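Local coordinates for adherence and virulence protein A (Streptococcus pneumoniae, PDB 6PON) that is a fibronectin-binding protein that probably helps pneumococci adhere to host tissue and contributes to virulence, at residues F31-I39 / R47-V55; Y82-S90 / V100-N108. One frame throughout, in Å; residues are numbered along the deposited sequence.

Contact 1 of 2, residues F31-I39 / R47-V55; sequences FEQELVLQI and RLLLSAHPV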
loop_
_atom_site.group_PDB
_atom_site.type_symbol
_atom_site.label_atom_id
_atom_site.label_comp_id
_atom_site.label_asym_id
_atom_site.label_seq_id
_atom_site.Cartn_x
_atom_site.Cartn_y
_atom_site.Cartn_z
ATOM N N PHE B 31 -34.224 -11.138 30.237
ATOM C CA PHE B 31 -33.267 -10.900 31.307
ATOM C C PHE B 31 -33.275 -9.420 31.657
ATOM O O PHE B 31 -33.838 -8.597 30.930
ATOM C CB PHE B 31 -31.869 -11.373 30.905
ATOM C CG PHE B 31 -31.827 -12.823 30.549
ATOM C CD1 PHE B 31 -31.813 -13.789 31.544
ATOM C CD2 PHE B 31 -31.848 -13.227 29.219
ATOM C CE1 PHE B 31 -31.787 -15.142 31.218
ATOM C CE2 PHE B 31 -31.824 -14.566 28.883
ATOM C CZ PHE B 31 -31.797 -15.530 29.885
ATOM N N GLU B 32 -32.639 -9.086 32.786
ATOM C CA GLU B 32 -32.758 -7.735 33.326
ATOM C C GLU B 32 -32.332 -6.682 32.311
ATOM O O GLU B 32 -33.017 -5.666 32.127
ATOM C CB GLU B 32 -31.942 -7.605 34.614
ATOM C CG GLU B 32 -32.410 -6.473 35.512
ATOM C CD GLU B 32 -33.682 -6.824 36.281
ATOM O OE1 GLU B 32 -33.608 -7.008 37.516
ATOM O OE2 GLU B 32 -34.766 -6.929 35.661
ATOM N N GLN B 33 -31.215 -6.908 31.625
ATOM C CA GLN B 33 -30.682 -5.905 30.717
ATOM C C GLN B 33 -30.835 -6.318 29.262
ATOM O O GLN B 33 -30.038 -5.921 28.409
ATOM C CB GLN B 33 -29.220 -5.617 31.026
ATOM C CG GLN B 33 -28.875 -5.646 32.506
ATOM C CD GLN B 33 -27.379 -5.767 32.704
ATOM O OE1 GLN B 33 -26.650 -4.773 32.589
ATOM N NE2 GLN B 33 -26.901 -6.997 32.962
ATOM N N GLU B 34 -31.844 -7.121 28.960
ATOM C CA GLU B 34 -32.049 -7.563 27.595
ATOM C C GLU B 34 -33.487 -7.316 27.178
ATOM O O GLU B 34 -34.420 -7.531 27.952
ATOM C CB GLU B 34 -31.680 -9.042 27.445
ATOM C CG GLU B 34 -30.296 -9.354 27.971
ATOM C CD GLU B 34 -29.648 -10.520 27.267
ATOM O OE1 GLU B 34 -28.401 -10.593 27.301
ATOM O OE2 GLU B 34 -30.364 -11.356 26.674
ATOM N N LEU B 35 -33.658 -6.858 25.946
ATOM C CA LEU B 35 -34.959 -6.547 25.376
ATOM C C LEU B 35 -35.109 -7.328 24.080
ATOM O O LEU B 35 -34.205 -7.303 23.239
ATOM C CB LEU B 35 -35.091 -5.033 25.122
ATOM C CG LEU B 35 -36.320 -4.541 24.361
ATOM C CD1 LEU B 35 -37.577 -4.694 25.231
ATOM C CD2 LEU B 35 -36.141 -3.107 23.854
ATOM N N VAL B 36 -36.246 -8.003 23.913
ATOM C CA VAL B 36 -36.550 -8.782 22.718
ATOM C C VAL B 36 -37.855 -8.285 22.106
ATOM O O VAL B 36 -38.876 -8.201 22.793
ATOM C CB VAL B 36 -36.634 -10.286 23.028
ATOM C CG1 VAL B 36 -37.026 -11.070 21.780
ATOM C CG2 VAL B 36 -35.307 -10.776 23.548
ATOM N N LEU B 37 -37.820 -7.972 20.816
ATOM C CA LEU B 37 -38.984 -7.529 20.063
ATOM C C LEU B 37 -39.344 -8.583 19.022
ATOM O O LEU B 37 -38.485 -8.995 18.235
ATOM C CB LEU B 37 -38.713 -6.197 19.348
ATOM C CG LEU B 37 -38.076 -5.038 20.104
ATOM C CD1 LEU B 37 -38.030 -3.804 19.228
ATOM C CD2 LEU B 37 -38.861 -4.743 21.377
ATOM N N GLN B 38 -40.605 -9.007 18.999
ATOM C CA GLN B 38 -41.123 -9.750 17.860
ATOM C C GLN B 38 -41.608 -8.742 16.828
ATOM O O GLN B 38 -42.441 -7.879 17.140
ATOM C CB GLN B 38 -42.249 -10.698 18.271
ATOM C CG GLN B 38 -42.472 -11.845 17.292
ATOM C CD GLN B 38 -43.920 -12.317 17.278
ATOM O OE1 GLN B 38 -44.641 -12.112 16.291
ATOM N NE2 GLN B 38 -44.357 -12.948 18.375
ATOM N N ILE B 39 -41.072 -8.827 15.612
ATOM C CA ILE B 39 -41.359 -7.859 14.562
ATOM C C ILE B 39 -41.831 -8.609 13.332
ATOM O O ILE B 39 -41.150 -9.527 12.866
ATOM C CB ILE B 39 -40.127 -6.999 14.220
ATOM C CG1 ILE B 39 -39.744 -6.092 15.388
ATOM C CG2 ILE B 39 -40.362 -6.174 12.965
ATOM C CD1 ILE B 39 -38.292 -5.621 15.315
ATOM N N ARG B 47 -37.275 -11.878 15.294
ATOM C CA ARG B 47 -37.007 -11.737 16.718
ATOM C C ARG B 47 -35.733 -10.910 16.901
ATOM O O ARG B 47 -34.630 -11.389 16.608
ATOM C CB ARG B 47 -36.895 -13.118 17.366
ATOM C CG ARG B 47 -37.038 -13.133 18.866
ATOM C CD ARG B 47 -37.294 -14.549 19.395
ATOM N NE ARG B 47 -38.617 -15.047 19.026
ATOM C CZ ARG B 47 -39.185 -16.132 19.546
ATOM N NH1 ARG B 47 -38.546 -16.846 20.464
ATOM N NH2 ARG B 47 -40.397 -16.502 19.149
ATOM N N LEU B 48 -35.893 -9.669 17.389
ATOM C CA LEU B 48 -34.798 -8.714 17.563
ATOM C C LEU B 48 -34.342 -8.701 19.014
ATOM O O LEU B 48 -35.142 -8.418 19.914
ATOM C CB LEU B 48 -35.226 -7.301 17.167
ATOM C CG LEU B 48 -34.126 -6.221 17.218
ATOM C CD1 LEU B 48 -32.946 -6.619 16.315
ATOM C CD2 LEU B 48 -34.627 -4.795 16.856
ATOM N N LEU B 49 -33.060 -8.964 19.242
ATOM C CA LEU B 49 -32.494 -8.925 20.581
ATOM C C LEU B 49 -31.650 -7.667 20.740
ATOM O O LEU B 49 -30.790 -7.376 19.904
ATOM C CB LEU B 49 -31.650 -10.171 20.867
ATOM C CG LEU B 49 -30.706 -10.125 22.084
ATOM C CD1 LEU B 49 -31.487 -9.940 23.376
ATOM C CD2 LEU B 49 -29.804 -11.379 22.175
ATOM N N LEU B 50 -31.897 -6.930 21.813
ATOM C CA LEU B 50 -31.013 -5.859 22.244
ATOM C C LEU B 50 -30.545 -6.174 23.654
ATOM O O LEU B 50 -31.356 -6.446 24.544
ATOM C CB LEU B 50 -31.712 -4.502 22.211
ATOM C CG LEU B 50 -32.327 -4.022 20.904
ATOM C CD1 LEU B 50 -33.681 -4.683 20.669
ATOM C CD2 LEU B 50 -32.454 -2.507 20.963
ATOM N N SER B 51 -29.244 -6.151 23.861
ATOM C CA SER B 51 -28.700 -6.575 25.135
ATOM C C SER B 51 -27.807 -5.473 25.676
ATOM O O SER B 51 -26.881 -5.022 24.994
ATOM C CB SER B 51 -27.937 -7.899 24.983
ATOM O OG SER B 51 -27.277 -8.228 26.181
ATOM N N ALA B 52 -28.105 -5.028 26.894
ATOM C CA ALA B 52 -27.265 -4.090 27.613
ATOM C C ALA B 52 -26.343 -4.800 28.592
ATOM O O ALA B 52 -25.738 -4.151 29.451
ATOM C CB ALA B 52 -28.135 -3.057 28.334
ATOM N N HIS B 53 -26.229 -6.116 28.478
ATOM C CA HIS B 53 -25.337 -6.879 29.334
ATOM C C HIS B 53 -23.915 -6.316 29.265
ATOM O O HIS B 53 -23.397 -6.085 28.160
ATOM C CB HIS B 53 -25.342 -8.348 28.914
ATOM C CG HIS B 53 -24.570 -9.244 29.835
ATOM N ND1 HIS B 53 -23.207 -9.444 29.717
ATOM C CD2 HIS B 53 -24.971 -10.000 30.883
ATOM C CE1 HIS B 53 -22.806 -10.290 30.648
ATOM N NE2 HIS B 53 -23.858 -10.645 31.365
ATOM N N PRO B 54 -23.248 -6.121 30.410
ATOM C CA PRO B 54 -21.929 -5.462 30.410
ATOM C C PRO B 54 -20.864 -6.155 29.568
ATOM O O PRO B 54 -19.895 -5.497 29.182
ATOM C CB PRO B 54 -21.545 -5.460 31.899
ATOM C CG PRO B 54 -22.350 -6.575 32.508
ATOM C CD PRO B 54 -23.653 -6.549 31.760
ATOM N N VAL B 55 -21.008 -7.442 29.263
ATOM C CA VAL B 55 -20.054 -8.180 28.441
ATOM C C VAL B 55 -20.641 -8.531 27.078
ATOM O O VAL B 55 -19.980 -8.384 26.046
ATOM C CB VAL B 55 -19.579 -9.457 29.165
ATOM C CG1 VAL B 55 -18.514 -10.169 28.349
ATOM C CG2 VAL B 55 -19.075 -9.113 30.531
#
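Glu34 and Ser51 face each other as a non-hydrogen-bonded pair of two antiparallel strands, and their side chains supply the bond the backbones lack there: Ser51 OG donates to Glu34 OE1 at 2.8 Å, reaching it from above the carboxylate plane. With OG turned opposite its own backbone N (chi1 173°), the hydroxyl also accepts from His53 N at 3.3 Å, an ST turn just where strand 44-51 ends. The other carboxylate oxygen, OE2, lies against a methyl, Leu49 CD1. That same methyl touches Val36 CG2 at 3.9 Å, while the second branch of Val36, CG1, meets the aliphatic CG of Arg47 at 3.6 Å; the guanidinium group beyond is held through NH1 by Thr64 O. On the other face, Ile39 CD1 packs on Leu48 CB at 4.0 Å, and Leu35 and Leu37 lie beside Leu50 CD1, a wholly aliphatic surface that Ile27 and Leu118 extend. Two nearly straight backbone bonds, Leu35 N to Leu50 O and Leu50 N to Leu35 O, each measure 2.7 Å, and Leu37 and Leu48 form a second such pair. At the hairpin's open end, beside the type I turn Phe31-Glu34, Ala52 N donates to Gln33 O at 2.6 Å. Alternating hydrogen-bonded and non-hydrogen-bonded pairs mark an antiparallel beta hairpin, here the central strands of a four-stranded sheet, its leucine face packed on strand 113-121.

Contact 2 of 2, residues Y82-S90 / V100-N108; sequences YLQGALIES and VEITVSNKN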
loop_
_atom_site.group_PDB
_atom_site.type_symbol
_atom_site.label_atom_id
_atom_site.label_comp_id
_atom_site.label_asym_id
_atom_site.label_seq_id
_atom_site.Cartn_x
_atom_site.Cartn_y
_atom_site.Cartn_z
ATOM N N TYR B 82 -45.712 2.642 23.928
ATOM C CA TYR B 82 -45.311 3.292 22.682
ATOM C C TYR B 82 -44.993 2.329 21.555
ATOM O O TYR B 82 -45.145 2.700 20.388
ATOM C CB TYR B 82 -44.095 4.191 22.902
ATOM C CG TYR B 82 -44.376 5.302 23.866
ATOM C CD1 TYR B 82 -45.002 6.475 23.456
ATOM C CD2 TYR B 82 -44.041 5.171 25.196
ATOM C CE1 TYR B 82 -45.262 7.510 24.364
ATOM C CE2 TYR B 82 -44.297 6.177 26.106
ATOM C CZ TYR B 82 -44.904 7.345 25.688
ATOM O OH TYR B 82 -45.148 8.324 26.626
ATOM N N LEU B 83 -44.562 1.106 21.849
ATOM C CA LEU B 83 -44.034 0.248 20.793
ATOM C C LEU B 83 -45.012 -0.818 20.325
ATOM O O LEU B 83 -44.857 -1.319 19.200
ATOM C CB LEU B 83 -42.732 -0.423 21.252
ATOM C CG LEU B 83 -41.589 0.545 21.545
ATOM C CD1 LEU B 83 -40.337 -0.194 21.988
ATOM C CD2 LEU B 83 -41.316 1.425 20.315
ATOM N N GLN B 84 -46.013 -1.169 21.148
ATOM C CA GLN B 84 -47.009 -2.168 20.769
ATOM C C GLN B 84 -47.724 -1.760 19.482
ATOM O O GLN B 84 -48.455 -0.768 19.462
ATOM C CB GLN B 84 -48.015 -2.367 21.898
ATOM C CG GLN B 84 -49.021 -3.474 21.643
ATOM C CD GLN B 84 -48.384 -4.850 21.568
ATOM O OE1 GLN B 84 -47.764 -5.313 22.522
ATOM N NE2 GLN B 84 -48.529 -5.505 20.425
ATOM N N GLY B 85 -47.503 -2.499 18.398
ATOM C CA GLY B 85 -48.070 -2.145 17.113
ATOM C C GLY B 85 -47.316 -1.078 16.350
ATOM O O GLY B 85 -47.807 -0.612 15.315
ATOM N N ALA B 86 -46.137 -0.677 16.815
ATOM C CA ALA B 86 -45.470 0.444 16.183
ATOM C C ALA B 86 -44.909 0.044 14.818
ATOM O O ALA B 86 -44.667 -1.128 14.530
ATOM C CB ALA B 86 -44.360 0.983 17.083
ATOM N N LEU B 87 -44.722 1.046 13.967
ATOM C CA LEU B 87 -44.116 0.871 12.660
ATOM C C LEU B 87 -42.649 1.274 12.754
ATOM O O LEU B 87 -42.313 2.290 13.370
ATOM C CB LEU B 87 -44.837 1.711 11.604
ATOM C CG LEU B 87 -44.112 1.801 10.260
ATOM C CD1 LEU B 87 -44.215 0.472 9.523
ATOM C CD2 LEU B 87 -44.623 2.946 9.396
ATOM N N ILE B 88 -41.774 0.461 12.178
ATOM C CA ILE B 88 -40.341 0.714 12.248
ATOM C C ILE B 88 -39.968 1.603 11.071
ATOM O O ILE B 88 -40.026 1.175 9.918
ATOM C CB ILE B 88 -39.543 -0.591 12.259
ATOM C CG1 ILE B 88 -39.765 -1.308 13.591
ATOM C CG2 ILE B 88 -38.058 -0.309 12.064
ATOM C CD1 ILE B 88 -39.183 -2.676 13.656
ATOM N N GLU B 89 -39.589 2.845 11.357
ATOM C CA GLU B 89 -39.406 3.793 10.268
ATOM C C GLU B 89 -37.989 3.809 9.719
ATOM O O GLU B 89 -37.810 3.887 8.502
ATOM C CB GLU B 89 -39.819 5.190 10.721
ATOM C CG GLU B 89 -41.329 5.364 10.618
ATOM C CD GLU B 89 -41.821 6.667 11.189
ATOM O OE1 GLU B 89 -41.077 7.313 11.968
ATOM O OE2 GLU B 89 -42.966 7.041 10.849
ATOM N N SER B 90 -36.983 3.708 10.586
ATOM C CA SER B 90 -35.592 3.740 10.172
ATOM C C SER B 90 -34.760 3.020 11.226
ATOM O O SER B 90 -35.137 2.977 12.403
ATOM C CB SER B 90 -35.097 5.176 10.008
ATOM O OG SER B 90 -35.042 5.815 11.273
ATOM N N VAL B 100 -27.076 2.324 18.177
ATOM C CA VAL B 100 -28.106 2.149 17.159
ATOM C C VAL B 100 -29.376 2.860 17.585
ATOM O O VAL B 100 -29.800 2.771 18.744
ATOM C CB VAL B 100 -28.410 0.667 16.874
ATOM C CG1 VAL B 100 -29.528 0.568 15.866
ATOM C CG2 VAL B 100 -27.158 -0.025 16.365
ATOM N N GLU B 101 -29.992 3.549 16.625
ATOM C CA GLU B 101 -31.232 4.271 16.832
ATOM C C GLU B 101 -32.292 3.717 15.892
ATOM O O GLU B 101 -32.063 3.589 14.682
ATOM C CB GLU B 101 -31.044 5.771 16.618
ATOM C CG GLU B 101 -30.120 6.386 17.668
ATOM C CD GLU B 101 -29.982 7.881 17.532
ATOM O OE1 GLU B 101 -30.350 8.425 16.476
ATOM O OE2 GLU B 101 -29.513 8.514 18.495
ATOM N N ILE B 102 -33.441 3.388 16.471
ATOM C CA ILE B 102 -34.571 2.806 15.779
ATOM C C ILE B 102 -35.717 3.786 15.951
ATOM O O ILE B 102 -36.224 3.965 17.071
ATOM C CB ILE B 102 -34.945 1.428 16.344
ATOM C CG1 ILE B 102 -33.771 0.462 16.191
ATOM C CG2 ILE B 102 -36.241 0.929 15.676
ATOM C CD1 ILE B 102 -33.930 -0.837 16.935
ATOM N N THR B 103 -36.126 4.419 14.861
ATOM C CA THR B 103 -37.235 5.355 14.921
ATOM C C THR B 103 -38.528 4.624 14.588
ATOM O O THR B 103 -38.584 3.814 13.650
ATOM C CB THR B 103 -37.020 6.538 13.977
ATOM O OG1 THR B 103 -35.712 7.063 14.185
ATOM C CG2 THR B 103 -37.987 7.629 14.296
ATOM N N VAL B 104 -39.557 4.899 15.387
ATOM C CA VAL B 104 -40.856 4.255 15.271
ATOM C C VAL B 104 -41.943 5.308 15.370
ATOM O O VAL B 104 -41.775 6.371 15.974
ATOM C CB VAL B 104 -41.103 3.194 16.360
ATOM C CG1 VAL B 104 -40.008 2.156 16.343
ATOM C CG2 VAL B 104 -41.218 3.877 17.725
ATOM N N SER B 105 -43.077 4.981 14.779
ATOM C CA SER B 105 -44.274 5.781 14.901
ATOM C C SER B 105 -45.415 4.851 15.279
ATOM O O SER B 105 -45.413 3.667 14.924
ATOM C CB SER B 105 -44.570 6.535 13.600
ATOM O OG SER B 105 -44.566 5.649 12.508
ATOM N N ASN B 106 -46.379 5.394 16.012
ATOM C CA ASN B 106 -47.489 4.616 16.541
ATOM C C ASN B 106 -48.677 5.555 16.736
ATOM O O ASN B 106 -48.590 6.766 16.500
ATOM C CB ASN B 106 -47.082 3.926 17.848
ATOM C CG ASN B 106 -47.833 2.633 18.092
ATOM O OD1 ASN B 106 -48.851 2.363 17.461
ATOM N ND2 ASN B 106 -47.328 1.821 19.017
ATOM N N LYS B 107 -49.804 4.989 17.139
ATOM C CA LYS B 107 -50.901 5.799 17.638
ATOM C C LYS B 107 -50.935 5.680 19.155
ATOM O O LYS B 107 -50.353 4.760 19.733
ATOM C CB LYS B 107 -52.244 5.388 17.008
ATOM C CG LYS B 107 -52.589 3.904 17.069
ATOM C CD LYS B 107 -54.045 3.673 16.631
ATOM C CE LYS B 107 -54.185 2.458 15.699
ATOM N NZ LYS B 107 -54.324 1.148 16.408
ATOM N N ASN B 108 -51.577 6.656 19.805
ATOM C CA ASN B 108 -51.882 6.529 21.223
ATOM C C ASN B 108 -53.337 6.063 21.375
ATOM O O ASN B 108 -53.984 5.635 20.411
ATOM C CB ASN B 108 -51.567 7.826 21.982
ATOM C CG ASN B 108 -52.444 9.013 21.566
ATOM O OD1 ASN B 108 -53.484 8.858 20.942
ATOM N ND2 ASN B 108 -52.018 10.202 21.944
HETATM O O HOH W 1 -33.069 5.628 13.137
#
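A classic beta bulge breaks the pairing here: Glu89 and Ser90 both face Thr103, whose carbonyl oxygen takes Glu89 N at 2.7 Å and, weakly, Ser90 N. Thr103 N returns a bond to Ser90 O, so the strands stay joined beyond the bulge. In the bulge, the side chain of Glu89 sets out toward the partner strand; its extended chain runs over Thr103 to Ser105, whose OG donates to OE2 at 2.7 Å from well above the carboxylate plane. Ser105 OG sits between its own backbone N and carbonyl carbon (chi1 52°), which brings it to that oxygen, while OE1 is bonded to Gln115 on the next strand. At the bulge, one water bridges Ser90 OG, Thr103 OG1 and Glu101 O, donating to the last.

At the other end, Asn106 closes the corner where helix 74-83 gives way to strand 87-93. Its ND2 donates to Tyr82 O at 2.7 Å and to Gln84 O at 2.9 Å, both acceptors lying in the amide plane, though the nitrogen stands above each carbonyl plane. OD1 accepts from Lys107 N. On the inner face Leu83 CD2 packs on Val104 CG2 at 3.6 Å, the side chains crossing at about a right angle, and Ala86 CB lies 4.0 Å from Val104 CB. With both ends of its amide bonded, Asn106 fixes the helix end against the strand, while Ser105 and Gln115 share the Glu89 carboxylate and would probably stabilise its charge at the partly exposed side.

Contacts 1 and 2 are successive antiparallel hairpins of two different sheets, their centres about 17 Å apart and on the same side of the chain's centre. They meet through aliphatic tips: Ile39 CD1 lies 3.5 Å from Ile88 CD1, and Leu48 CD2 lies 4.0 Å from Ile102 CD1. The leucine face of 31-39 and 47-55 thus shares one apolar core with the inner face of 82-90 and 100-108. Strand 23-28 links them further, pairing with strand 34-41 while its Ile24 bonds the backbone at Gly85 and Ala86; Ile24 also packs on both Ile39 and Ile88. Neither contact touches the second chain of the assembly.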